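PDB 2ZGI: putative 4-amino-4-deoxychorismate lyase from Thermus thermophilus, which probably acts as a pyridoxal-phosphate-dependent lyase of the class-IV aminotransferase family, its putative reaction being the cleavage of 4-amino-4-deoxychorismate. Local coordinates for residues D[64-69]-D[79-84]; D[100-105]-D[238-243]; D[171-176]-D[186-191]. All coordinates share one frame; numbering follows the deposited sequence. Where two conformers were deposited one is given.

Contact 1 (D[64-69]-D[79-84]); sequences EDLEAL and LRLRFT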
loop_
_atom_site.group_PDB
_atom_site.type_symbol
_atom_site.label_atom_id
_atom_site.label_comp_id
_atom_site.label_asym_id
_atom_site.label_seq_id
_atom_site.Cartn_x
_atom_site.Cartn_y
_atom_site.Cartn_z
ATOM N N GLU D 64 -16.631 21.532 -36.949
ATOM C CA GLU D 64 -15.876 22.249 -37.985
ATOM C C GLU D 64 -14.525 21.577 -38.229
ATOM O O GLU D 64 -14.158 21.269 -39.356
ATOM C CB GLU D 64 -15.612 23.661 -37.499
ATOM C CG GLU D 64 -15.730 24.747 -38.522
ATOM C CD GLU D 64 -15.894 26.104 -37.843
ATOM O OE1 GLU D 64 -17.046 26.486 -37.536
ATOM O OE2 GLU D 64 -14.864 26.761 -37.579
ATOM N N ASP D 65 -13.788 21.343 -37.149
ATOM C CA ASP D 65 -12.530 20.592 -37.235
ATOM C C ASP D 65 -12.730 19.261 -37.921
ATOM O O ASP D 65 -11.922 18.858 -38.778
ATOM C CB ASP D 65 -11.952 20.343 -35.840
ATOM C CG ASP D 65 -11.430 21.605 -35.202
ATOM O OD1 ASP D 65 -11.321 22.637 -35.919
ATOM O OD2 ASP D 65 -11.103 21.562 -33.992
ATOM N N LEU D 66 -13.799 18.566 -37.526
ATOM C CA LEU D 66 -14.039 17.218 -38.013
ATOM C C LEU D 66 -14.204 17.157 -39.531
ATOM O O LEU D 66 -13.591 16.294 -40.181
ATOM C CB LEU D 66 -15.184 16.560 -37.253
ATOM C CG LEU D 66 -15.538 15.099 -37.511
ATOM C CD1 LEU D 66 -14.307 14.145 -37.479
ATOM C CD2 LEU D 66 -16.601 14.668 -36.497
ATOM N N GLU D 67 -14.977 18.095 -40.096
ATOM C CA GLU D 67 -15.157 18.179 -41.564
ATOM C C GLU D 67 -13.819 18.292 -42.288
ATOM O O GLU D 67 -13.568 17.573 -43.264
ATOM C CB GLU D 67 -16.004 19.392 -41.978
ATOM C CG GLU D 67 -17.230 19.690 -41.111
ATOM C CD GLU D 67 -17.997 20.915 -41.597
ATOM O OE1 GLU D 67 -17.851 21.246 -42.811
ATOM O OE2 GLU D 67 -18.730 21.538 -40.763
ATOM N N ALA D 68 -12.970 19.195 -41.801
ATOM C CA ALA D 68 -11.636 19.401 -42.359
ATOM C C ALA D 68 -10.795 18.129 -42.305
ATOM O O ALA D 68 -10.123 17.777 -43.291
ATOM C CB ALA D 68 -10.916 20.544 -41.642
ATOM N N LEU D 69 -10.836 17.440 -41.166
ATOM C CA LEU D 69 -10.033 16.228 -41.002
ATOM C C LEU D 69 -10.479 15.149 -41.980
ATOM O O LEU D 69 -9.649 14.503 -42.634
ATOM C CB LEU D 69 -10.081 15.717 -39.554
ATOM C CG LEU D 69 -9.538 16.620 -38.442
ATOM C CD1 LEU D 69 -9.798 16.019 -37.076
ATOM C CD2 LEU D 69 -8.024 16.921 -38.627
ATOM N N LEU D 79 -9.946 5.697 -39.847
ATOM C CA LEU D 79 -9.170 6.780 -39.272
ATOM C C LEU D 79 -9.203 6.639 -37.770
ATOM O O LEU D 79 -10.175 6.131 -37.216
ATOM C CB LEU D 79 -9.790 8.131 -39.645
ATOM C CG LEU D 79 -9.678 8.509 -41.118
ATOM C CD1 LEU D 79 -10.535 9.738 -41.407
ATOM C CD2 LEU D 79 -8.223 8.797 -41.468
ATOM N N ARG D 80 -8.128 7.066 -37.125
ATOM C CA ARG D 80 -8.118 7.297 -35.689
ATOM C C ARG D 80 -8.140 8.802 -35.483
ATOM O O ARG D 80 -7.311 9.548 -36.046
ATOM C CB ARG D 80 -6.875 6.682 -35.039
ATOM C CG ARG D 80 -6.900 6.709 -33.500
ATOM C CD ARG D 80 -5.466 6.851 -32.981
ATOM N NE ARG D 80 -5.345 7.080 -31.544
ATOM C CZ ARG D 80 -4.958 8.234 -30.988
ATOM N NH1 ARG D 80 -4.682 9.295 -31.742
ATOM N NH2 ARG D 80 -4.860 8.337 -29.664
ATOM N N LEU D 81 -9.087 9.255 -34.674
ATOM C CA LEU D 81 -9.255 10.665 -34.434
ATOM C C LEU D 81 -8.990 10.934 -32.988
ATOM O O LEU D 81 -9.217 10.078 -32.126
ATOM C CB LEU D 81 -10.709 11.093 -34.759
ATOM C CG LEU D 81 -11.295 10.705 -36.113
ATOM C CD1 LEU D 81 -12.826 10.913 -36.135
ATOM C CD2 LEU D 81 -10.648 11.610 -37.133
ATOM N N ARG D 82 -8.544 12.144 -32.708
ATOM C CA ARG D 82 -8.361 12.549 -31.353
ATOM C C ARG D 82 -8.739 14.003 -31.134
ATOM O O ARG D 82 -8.281 14.889 -31.878
ATOM C CB ARG D 82 -6.907 12.336 -31.009
ATOM C CG ARG D 82 -6.633 12.389 -29.549
ATOM C CD ARG D 82 -5.195 12.761 -29.408
ATOM N NE ARG D 82 -5.085 13.628 -28.279
ATOM C CZ ARG D 82 -4.836 13.188 -27.062
ATOM N NH1 ARG D 82 -4.639 11.896 -26.897
ATOM N NH2 ARG D 82 -4.767 14.036 -26.055
ATOM N N PHE D 83 -9.550 14.248 -30.102
ATOM C CA PHE D 83 -10.023 15.580 -29.760
ATOM C C PHE D 83 -9.519 15.874 -28.360
ATOM O O PHE D 83 -9.768 15.108 -27.453
ATOM C CB PHE D 83 -11.560 15.649 -29.726
ATOM C CG PHE D 83 -12.243 15.475 -31.073
ATOM C CD1 PHE D 83 -11.786 16.138 -32.211
ATOM C CD2 PHE D 83 -13.417 14.735 -31.168
ATOM C CE1 PHE D 83 -12.451 16.004 -33.436
ATOM C CE2 PHE D 83 -14.098 14.607 -32.399
ATOM C CZ PHE D 83 -13.603 15.235 -33.523
ATOM N N THR D 84 -8.814 16.983 -28.185
ATOM C CA THR D 84 -8.182 17.299 -26.896
ATOM C C THR D 84 -8.589 18.716 -26.488
ATOM O O THR D 84 -8.535 19.640 -27.312
ATOM C CB THR D 84 -6.641 17.191 -26.976
ATOM O OG1 THR D 84 -6.294 15.935 -27.553
ATOM C CG2 THR D 84 -5.984 17.308 -25.588
#
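L66 CD1 meets L81 CD1 at 3.8 Å where helix 59-72 lies on one face of the antiparallel sheet containing strand 78-86, an alpha/beta layer within the class-IV pyridoxal-phosphate fold. The short helix and strand axes run roughly antiparallel and come within 10.8 Å, a gap bridged by apolar side chains alone, with no hydrogen bond across it. L66 makes two of the three closest contacts. Its CB starts along the flank of the helix instead of facing the strand, but CG anti to the backbone N (chi1 -175°) carries CD1 inward, where one methyl serves two partners. Against L81 the two side chains cross at about a right angle, methyl to methyl. Against F83 the same CD1 stands at the ring edge, near the ring plane and 4.2 Å from CZ, so the rim and not a pi face receives it. F83 likewise leaves the strand obliquely before its ring swings toward the helix. One turn after L66, L69 points at the strand, its CD1 4.5 Å from L81 CD2 in a looser contact. L81 thus offers CD1 to L66 and CD2 to L69, branching between the two helix leucines. F62 and the side chains of L38, L42 and L45 on helix 38-51 also pack around the F83 ring. Beside this oily layer, D65 OD2 makes a salt bridge to R90 and a hydrogen bond to S92. R82, whose CB points away from the helix, makes a cation-pi contact with Y19 of the second subunit. R82 NE donates to T84 OG1 at 2.7 Å, a bent bond of 133° with OG1 tilted 22° out of the guanidinium plane.

Contact 2 (D[100-105]-D[238-243]); sequences LPLSLY and RFLPAC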
loop_
_atom_site.group_PDB
_atom_site.type_symbol
_atom_site.label_atom_id
_atom_site.label_comp_id
_atom_site.label_asym_id
_atom_site.label_seq_id
_atom_site.Cartn_x
_atom_site.Cartn_y
_atom_site.Cartn_z
ATOM N N LEU D 100 -5.545 -4.451 -35.852
ATOM C CA LEU D 100 -4.820 -5.579 -35.343
ATOM C C LEU D 100 -5.063 -6.738 -36.283
ATOM O O LEU D 100 -6.074 -6.747 -37.011
ATOM C CB LEU D 100 -5.334 -5.933 -33.938
ATOM C CG LEU D 100 -4.999 -4.968 -32.793
ATOM C CD1 LEU D 100 -5.840 -5.373 -31.556
ATOM C CD2 LEU D 100 -3.463 -4.986 -32.508
ATOM N N PRO D 101 -4.161 -7.740 -36.273
ATOM C CA PRO D 101 -4.473 -8.958 -37.023
ATOM C C PRO D 101 -5.804 -9.568 -36.599
ATOM O O PRO D 101 -6.116 -9.670 -35.386
ATOM C CB PRO D 101 -3.300 -9.910 -36.670
ATOM C CG PRO D 101 -2.196 -9.007 -36.329
ATOM C CD PRO D 101 -2.847 -7.835 -35.605
ATOM N N LEU D 102 -6.581 -9.960 -37.610
ATOM C CA LEU D 102 -7.861 -10.610 -37.421
ATOM C C LEU D 102 -7.797 -11.823 -36.479
ATOM O O LEU D 102 -8.729 -12.051 -35.703
ATOM C CB LEU D 102 -8.442 -11.017 -38.779
ATOM C CG LEU D 102 -9.903 -11.488 -38.813
ATOM C CD1 LEU D 102 -10.843 -10.447 -38.164
ATOM C CD2 LEU D 102 -10.305 -11.807 -40.252
ATOM N N SER D 103 -6.696 -12.580 -36.533
ATOM C CA SER D 103 -6.541 -13.762 -35.682
ATOM C C SER D 103 -6.609 -13.434 -34.196
ATOM O O SER D 103 -7.050 -14.258 -33.402
ATOM C CB SER D 103 -5.243 -14.505 -36.001
ATOM O OG SER D 103 -4.128 -13.764 -35.545
ATOM N N LEU D 104 -6.182 -12.230 -33.819
ATOM C CA LEU D 104 -6.238 -11.803 -32.417
ATOM C C LEU D 104 -7.633 -11.820 -31.817
ATOM O O LEU D 104 -7.804 -12.030 -30.607
ATOM C CB LEU D 104 -5.649 -10.401 -32.248
ATOM C CG LEU D 104 -4.125 -10.268 -32.266
ATOM C CD1 LEU D 104 -3.686 -9.025 -31.495
ATOM C CD2 LEU D 104 -3.436 -11.521 -31.710
ATOM N N TYR D 105 -8.629 -11.570 -32.660
ATOM C CA TYR D 105 -10.017 -11.553 -32.210
ATOM C C TYR D 105 -10.559 -12.973 -32.053
ATOM O O TYR D 105 -11.544 -13.178 -31.352
ATOM C CB TYR D 105 -10.884 -10.717 -33.157
ATOM C CG TYR D 105 -10.513 -9.252 -33.111
ATOM C CD1 TYR D 105 -11.152 -8.392 -32.223
ATOM C CD2 TYR D 105 -9.496 -8.736 -33.918
ATOM C CE1 TYR D 105 -10.806 -7.038 -32.147
ATOM C CE2 TYR D 105 -9.135 -7.375 -33.844
ATOM C CZ TYR D 105 -9.812 -6.532 -32.944
ATOM O OH TYR D 105 -9.499 -5.183 -32.835
ATOM N N ARG D 238 -19.741 -8.118 -33.596
ATOM C CA ARG D 238 -20.407 -6.814 -33.668
ATOM C C ARG D 238 -19.442 -5.638 -33.537
ATOM O O ARG D 238 -19.651 -4.604 -34.158
ATOM C CB ARG D 238 -21.534 -6.655 -32.626
ATOM C CG ARG D 238 -22.236 -5.277 -32.728
ATOM C CD ARG D 238 -23.321 -5.075 -31.678
ATOM N NE ARG D 238 -24.060 -3.827 -31.904
ATOM C CZ ARG D 238 -25.161 -3.726 -32.652
ATOM N NH1 ARG D 238 -25.669 -4.797 -33.253
ATOM N NH2 ARG D 238 -25.757 -2.546 -32.802
ATOM N N PHE D 239 -18.385 -5.809 -32.749
ATOM C CA PHE D 239 -17.500 -4.679 -32.422
ATOM C C PHE D 239 -16.172 -4.665 -33.157
ATOM O O PHE D 239 -15.356 -3.751 -32.966
ATOM C CB PHE D 239 -17.330 -4.565 -30.907
ATOM C CG PHE D 239 -18.596 -4.144 -30.218
ATOM C CD1 PHE D 239 -18.998 -2.809 -30.234
ATOM C CD2 PHE D 239 -19.426 -5.090 -29.614
ATOM C CE1 PHE D 239 -20.200 -2.411 -29.625
ATOM C CE2 PHE D 239 -20.631 -4.705 -29.015
ATOM C CZ PHE D 239 -21.018 -3.358 -29.024
ATOM N N LEU D 240 -15.964 -5.684 -33.988
ATOM C CA LEU D 240 -14.740 -5.830 -34.757
ATOM C C LEU D 240 -14.580 -4.664 -35.729
ATOM O O LEU D 240 -15.476 -4.405 -36.519
ATOM C CB LEU D 240 -14.728 -7.162 -35.515
ATOM C CG LEU D 240 -13.561 -7.497 -36.450
ATOM C CD1 LEU D 240 -12.367 -8.024 -35.635
ATOM C CD2 LEU D 240 -14.018 -8.518 -37.497
ATOM N N PRO D 241 -13.427 -3.964 -35.672
ATOM C CA PRO D 241 -13.236 -2.796 -36.536
ATOM C C PRO D 241 -13.399 -3.174 -38.005
ATOM O O PRO D 241 -12.824 -4.177 -38.454
ATOM C CB PRO D 241 -11.787 -2.392 -36.244
ATOM C CG PRO D 241 -11.577 -2.826 -34.845
ATOM C CD PRO D 241 -12.281 -4.154 -34.767
ATOM N N ALA D 242 -14.176 -2.387 -38.739
ATOM C CA ALA D 242 -14.384 -2.637 -40.165
ATOM C C ALA D 242 -13.254 -2.065 -41.036
ATOM O O ALA D 242 -13.488 -1.245 -41.922
ATOM C CB ALA D 242 -15.755 -2.091 -40.600
ATOM N N CYS D 243 -12.023 -2.518 -40.802
ATOM C CA CYS D 243 -10.846 -1.809 -41.306
ATOM C C CYS D 243 -9.791 -2.653 -42.035
ATOM O O CYS D 243 -8.662 -2.206 -42.194
ATOM C CB CYS D 243 -10.192 -1.047 -40.143
ATOM S SG CYS D 243 -11.340 0.089 -39.342
#
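Y105 lays one face of its ring against L240, joining the short helix 103-107 to residues 238-243. Its CB points at that segment and already lies 3.9 Å from L240 CD1. CG and CD2 come closer still, each 3.4 Å from the same methyl, which sits over the ring centre, 15° off the normal: a CH-pi contact. Ring atoms CD1, CE1 and CE2 lie within 3.9 Å of L240 CD1 too. L240 reaches the ring with CG anti to its own backbone N (chi1 177°), while both its methyls, CD1 and CD2, stand 3.8 Å from L102 CD1, CD1 being shared between L102 and the ring. Farther out, Y105 CZ is shared between L240 CD1, at 4.0 Å, and P241 CD, at 3.9 Å and oblique to the ring. At the tip, OH lies 3.5 Å from P241 CD and is hydrogen-bonded to the backbone O of V220. An alanine in place of Y105 would probably leave the L240 methyl without its aromatic platform and the V220 carbonyl without this hydroxyl partner. P241 also packs on R29 and E31. The contact therefore rests on dispersion and CH-pi attraction, with the polar end of the tyrosine spent on a third part of the chain.

Contact 3 (D[171-176]-D[186-191]); sequences GTLYLL and EKVAEA
L175 overlaps A189 and the carboxylate end of E186, its CD1 lying 3.9 Å from A189 CB and 3.7 Å from E186 OE2. The strand leucine thus brings a single methyl to both an apolar and a charged neighbour. E186 comes round to it from a CB that points away from the strand: the chain bends at chi2 (-58°) and brings OE2 back beside L175 CD1, the two side chains crossing at a slant. OE2 is bound in a salt bridge to R201, so the methyl lies beside a charge that already has its mate, and the ion pair probably helps to keep the carboxylate in place. Two residues before L175, L173 faces the helix as well. With CG anti to the backbone N (chi1 -177°), its CD2 reaches V188 CG1 at 4.2 Å, the two side chains crossing at about a right angle, and lies 4.3 Å from A189 CA. The small side chain of A189 probably lets the leucines approach the helix backbone, and the axes come within 9.9 Å. I183 and T184, at the start of this helix, bind pyridoxal phosphate. The short axes of 172-176 and 186-191 run nearly antiparallel, in the first two elements of a beta-alpha-beta unit completed by strand 198-202; L173 and L175 also touch L166 on strand 164-169, while helix 233-239 packs against V188 and A191.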
loop_
_atom_site.group_PDB
_atom_site.type_symbol
_atom_site.label_atom_id
_atom_site.label_comp_id
_atom_site.label_asym_id
_atom_site.label_seq_id
_atom_site.Cartn_x
_atom_site.Cartn_y
_atom_site.Cartn_z
ATOM N N GLY D 171 -23.162 -16.941 -17.508
ATOM C CA GLY D 171 -23.945 -16.229 -18.518
ATOM C C GLY D 171 -24.086 -14.747 -18.246
ATOM O O GLY D 171 -24.993 -14.089 -18.781
ATOM N N THR D 172 -23.173 -14.226 -17.426
ATOM C CA THR D 172 -23.208 -12.823 -17.030
ATOM C C THR D 172 -21.911 -12.083 -17.383
ATOM O O THR D 172 -20.801 -12.603 -17.206
ATOM C CB THR D 172 -23.567 -12.674 -15.529
ATOM O OG1 THR D 172 -23.086 -11.424 -15.016
ATOM C CG2 THR D 172 -22.959 -13.797 -14.742
ATOM N N LEU D 173 -22.076 -10.879 -17.915
ATOM C CA LEU D 173 -20.961 -9.999 -18.245
ATOM C C LEU D 173 -20.841 -8.941 -17.163
ATOM O O LEU D 173 -21.782 -8.184 -16.907
ATOM C CB LEU D 173 -21.199 -9.338 -19.606
ATOM C CG LEU D 173 -20.126 -8.422 -20.202
ATOM C CD1 LEU D 173 -18.973 -9.208 -20.804
ATOM C CD2 LEU D 173 -20.781 -7.528 -21.244
ATOM N N TYR D 174 -19.678 -8.895 -16.526
ATOM C CA TYR D 174 -19.370 -7.903 -15.508
ATOM C C TYR D 174 -18.517 -6.772 -16.058
ATOM O O TYR D 174 -17.513 -7.012 -16.736
ATOM C CB TYR D 174 -18.624 -8.554 -14.348
ATOM C CG TYR D 174 -19.401 -9.699 -13.752
ATOM C CD1 TYR D 174 -20.365 -9.472 -12.763
ATOM C CD2 TYR D 174 -19.199 -11.010 -14.199
ATOM C CE1 TYR D 174 -21.087 -10.533 -12.207
ATOM C CE2 TYR D 174 -19.918 -12.081 -13.649
ATOM C CZ TYR D 174 -20.862 -11.829 -12.659
ATOM O OH TYR D 174 -21.574 -12.883 -12.117
ATOM N N LEU D 175 -18.926 -5.547 -15.765
ATOM C CA LEU D 175 -18.095 -4.383 -16.052
ATOM C C LEU D 175 -17.358 -3.994 -14.780
ATOM O O LEU D 175 -17.968 -3.784 -13.708
ATOM C CB LEU D 175 -18.926 -3.209 -16.586
ATOM C CG LEU D 175 -20.040 -3.481 -17.613
ATOM C CD1 LEU D 175 -20.456 -2.161 -18.266
ATOM C CD2 LEU D 175 -19.670 -4.529 -18.683
ATOM N N LEU D 176 -16.032 -3.924 -14.887
ATOM C CA LEU D 176 -15.195 -3.719 -13.713
ATOM C C LEU D 176 -15.219 -2.237 -13.372
ATOM O O LEU D 176 -14.859 -1.407 -14.222
ATOM C CB LEU D 176 -13.753 -4.188 -13.979
ATOM C CG LEU D 176 -13.392 -5.658 -13.705
ATOM C CD1 LEU D 176 -14.316 -6.626 -14.418
ATOM C CD2 LEU D 176 -11.959 -5.926 -14.119
ATOM N N GLU D 186 -19.758 0.392 -22.441
ATOM C CA GLU D 186 -21.206 0.649 -22.376
ATOM C C GLU D 186 -21.975 0.127 -23.599
ATOM O O GLU D 186 -23.063 -0.431 -23.477
ATOM C CB GLU D 186 -21.462 2.132 -22.119
ATOM C CG GLU D 186 -20.969 2.581 -20.726
ATOM C CD GLU D 186 -21.611 1.798 -19.581
ATOM O OE1 GLU D 186 -22.822 1.427 -19.676
ATOM O OE2 GLU D 186 -20.890 1.544 -18.588
ATOM N N LYS D 187 -21.394 0.297 -24.776
ATOM C CA LYS D 187 -21.973 -0.236 -25.991
ATOM C C LYS D 187 -21.951 -1.758 -25.956
ATOM O O LYS D 187 -22.928 -2.391 -26.345
ATOM C CB LYS D 187 -21.240 0.285 -27.237
ATOM C CG LYS D 187 -21.250 1.812 -27.417
ATOM C CD LYS D 187 -22.611 2.455 -27.172
ATOM C CE LYS D 187 -22.643 3.845 -27.790
ATOM N NZ LYS D 187 -23.994 4.260 -28.180
ATOM N N VAL D 188 -20.851 -2.343 -25.482
ATOM C CA VAL D 188 -20.764 -3.801 -25.398
ATOM C C VAL D 188 -21.835 -4.350 -24.434
ATOM O O VAL D 188 -22.525 -5.327 -24.759
ATOM C CB VAL D 188 -19.347 -4.312 -25.071
ATOM C CG1 VAL D 188 -19.375 -5.799 -24.768
ATOM C CG2 VAL D 188 -18.394 -4.054 -26.250
ATOM N N ALA D 189 -21.984 -3.697 -23.285
ATOM C CA ALA D 189 -23.020 -4.024 -22.310
ATOM C C ALA D 189 -24.403 -4.032 -22.978
ATOM O O ALA D 189 -25.139 -5.037 -22.919
ATOM C CB ALA D 189 -22.981 -3.020 -21.164
ATOM N N GLU D 190 -24.711 -2.922 -23.643
ATOM C CA GLU D 190 -25.966 -2.724 -24.366
ATOM C C GLU D 190 -26.270 -3.882 -25.323
ATOM O O GLU D 190 -27.343 -4.470 -25.266
ATOM C CB GLU D 190 -25.919 -1.397 -25.118
ATOM C CG GLU D 190 -27.277 -0.833 -25.461
ATOM C CD GLU D 190 -27.243 0.150 -26.618
ATOM O OE1 GLU D 190 -26.211 0.231 -27.331
ATOM O OE2 GLU D 190 -28.275 0.826 -26.829
ATOM N N ALA D 191 -25.309 -4.213 -26.182
ATOM C CA ALA D 191 -25.423 -5.335 -27.107
ATOM C C ALA D 191 -25.571 -6.704 -26.422
ATOM O O ALA D 191 -26.273 -7.582 -26.938
ATOM C CB ALA D 191 -24.248 -5.334 -28.055
#

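Along the chain contact 1 closes before contact 2 opens, and contact 3 is nested inside the loop that contact 2 closes. Contact 1 belongs to the antiparallel sheet of the N-terminal half, contact 3 to the mixed sheet of the C-terminal half, their centres about 28 Å apart. Contact 2 lies about 23 Å from contact 1 and about 19 Å from contact 3, centre to centre. It touches contact 3 through F239, on K187, V188 and A191, and R238, on A191, and is tied to strand 78-86 by the C78-C243 disulfide. The side chains of L81 and P241 lie about 11 Å, that of E186 about 8 Å, from bound pyridoxal phosphate, so none is far from the cofactor.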